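PDB 5ZVV: AimR transcriptional regulator from Bacillus phage phi3T, which activates transcription of the aimX locus as a dimer, apparently promoting lytic replication, until binding of the arbitrium peptide makes it an inactive monomer and leads to lysogeny. Local coordinates for residues 111-116 with 144-149. Residues are numbered along the deposited sequence; the frame is centred on the assembly and turned at random.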
# COMPACT_ATOMS: atom_id res chain seq x y z
N GLN A 111 -31.62 5.81 -1.35
CA GLN A 111 -30.69 6.80 -1.89
C GLN A 111 -29.26 6.49 -1.46
O GLN A 111 -28.32 6.64 -2.25
CB GLN A 111 -31.08 8.20 -1.43
CG GLN A 111 -32.43 8.68 -1.92
CD GLN A 111 -32.77 10.06 -1.40
OE1 GLN A 111 -31.93 10.73 -0.80
NE2 GLN A 111 -34.01 10.49 -1.63
N GLU A 112 -29.08 6.07 -0.21
CA GLU A 112 -27.76 5.75 0.30
C GLU A 112 -27.15 4.57 -0.44
O GLU A 112 -25.99 4.62 -0.87
CB GLU A 112 -27.85 5.48 1.80
CG GLU A 112 -26.66 4.81 2.43
CD GLU A 112 -26.87 4.57 3.91
OE1 GLU A 112 -27.47 5.45 4.57
OE2 GLU A 112 -26.45 3.51 4.41
N TRP A 113 -27.93 3.50 -0.61
CA TRP A 113 -27.46 2.36 -1.40
C TRP A 113 -27.11 2.79 -2.82
O TRP A 113 -26.08 2.37 -3.37
CB TRP A 113 -28.54 1.27 -1.44
CG TRP A 113 -28.57 0.41 -0.22
CD1 TRP A 113 -28.83 0.80 1.06
CD2 TRP A 113 -28.38 -1.01 -0.17
NE1 TRP A 113 -28.79 -0.28 1.91
CE2 TRP A 113 -28.52 -1.41 1.17
CE3 TRP A 113 -28.09 -1.98 -1.14
CZ2 TRP A 113 -28.38 -2.73 1.58
CZ3 TRP A 113 -27.96 -3.30 -0.73
CH2 TRP A 113 -28.11 -3.67 0.62
N GLY A 114 -27.95 3.63 -3.42
CA GLY A 114 -27.69 4.07 -4.78
C GLY A 114 -26.41 4.87 -4.89
O GLY A 114 -25.67 4.74 -5.87
N LYS A 115 -26.13 5.71 -3.89
CA LYS A 115 -24.93 6.52 -3.94
C LYS A 115 -23.68 5.68 -3.70
O LYS A 115 -22.66 5.89 -4.36
CB LYS A 115 -25.03 7.65 -2.91
CG LYS A 115 -26.00 8.76 -3.33
CD LYS A 115 -26.71 9.38 -2.13
CE LYS A 115 -25.75 10.15 -1.24
NZ LYS A 115 -26.46 10.73 -0.06
N VAL A 116 -23.75 4.72 -2.77
CA VAL A 116 -22.59 3.88 -2.50
C VAL A 116 -22.29 2.99 -3.69
O VAL A 116 -21.13 2.86 -4.12
CB VAL A 116 -22.81 3.06 -1.22
CG1 VAL A 116 -21.67 2.08 -1.01
CG2 VAL A 116 -22.93 3.98 -0.02
N SER A 144 -26.95 2.87 7.29
CA SER A 144 -27.23 1.45 7.36
C SER A 144 -25.94 0.66 7.55
O SER A 144 -24.89 1.01 7.00
CB SER A 144 -27.94 0.98 6.09
OG SER A 144 -27.04 0.95 4.99
N ALA A 145 -26.03 -0.43 8.32
CA ALA A 145 -24.88 -1.30 8.52
C ALA A 145 -24.36 -1.83 7.18
O ALA A 145 -23.16 -1.74 6.89
CB ALA A 145 -25.25 -2.45 9.45
N GLU A 146 -25.27 -2.37 6.36
CA GLU A 146 -24.89 -2.95 5.07
C GLU A 146 -23.98 -2.02 4.28
O GLU A 146 -22.87 -2.40 3.89
CB GLU A 146 -26.14 -3.29 4.26
CG GLU A 146 -26.97 -4.44 4.83
CD GLU A 146 -27.92 -3.99 5.92
OE1 GLU A 146 -28.06 -2.77 6.13
OE2 GLU A 146 -28.52 -4.87 6.58
N MSE A 147 -24.42 -0.79 4.06
CA MSE A 147 -23.62 0.13 3.27
C MSE A 147 -22.36 0.55 4.02
O MSE A 147 -21.30 0.67 3.40
CB MSE A 147 -24.45 1.35 2.86
CG MSE A 147 -25.41 1.05 1.70
SE MSE A 147 -24.56 0.08 0.21
CE MSE A 147 -25.01 -1.77 0.69
N LEU A 148 -22.47 0.70 5.35
CA LEU A 148 -21.26 0.91 6.15
C LEU A 148 -20.26 -0.20 5.88
O LEU A 148 -19.05 0.05 5.80
CB LEU A 148 -21.61 0.96 7.64
CG LEU A 148 -22.18 2.27 8.19
CD1 LEU A 148 -22.63 2.08 9.63
CD2 LEU A 148 -21.16 3.39 8.08
N PHE A 149 -20.75 -1.43 5.69
CA PHE A 149 -19.89 -2.52 5.28
C PHE A 149 -19.40 -2.32 3.86
O PHE A 149 -18.18 -2.32 3.60
CB PHE A 149 -20.64 -3.85 5.42
CG PHE A 149 -19.80 -5.07 5.17
CD1 PHE A 149 -19.59 -5.54 3.89
CD2 PHE A 149 -19.24 -5.77 6.23
CE1 PHE A 149 -18.83 -6.66 3.65
CE2 PHE A 149 -18.48 -6.90 6.01
CZ PHE A 149 -18.27 -7.34 4.71
O HOH W 1 -30.09 -1.28 4.20
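Two hydrogen bonds converge on one carboxylate oxygen of Glu112, whose extended chain (CG anti to the backbone N, chi1 165°) reaches the start of helix 145-161. Ser144 N-H donates to the syn lone pair of Glu112 OE2 (3.0 Å, bent at 143°), while Ser144 OG donates to that same OE2 at 2.7 Å from above the carboxylate plane. OE1 accepts from Lys143 N, so both oxygens of the buried carboxylate are bonded; the nearby helix N-terminus probably eases its charge. Ser144 is the N-cap of that helix, its OG also accepting from Met147 N at 3.3 Å.

Segments 111-116 and 145-149, whose axes run nearly parallel (10°), belong to helices 108-124 and 145-161, an all-helical arrangement consistent with the TPR-like family. Apolar packing centres on selenomethionine Met147, which turns twice beyond CG to lie over one face of the Trp113 indole. Met147 CE sits 3.3 Å above the Trp113 six-membered ring centroid in a CH-pi contact, and Met147 SE lies 4.1 Å from the five-membered centroid, a Met-aromatic arrangement. Val116 CG1 touches Met147 SE at 3.7 Å.

One water accepts from Trp113 NE1 at 2.8 Å and donates to Glu146 OE1, while Glu146 CB meets CZ2 of the indole obliquely.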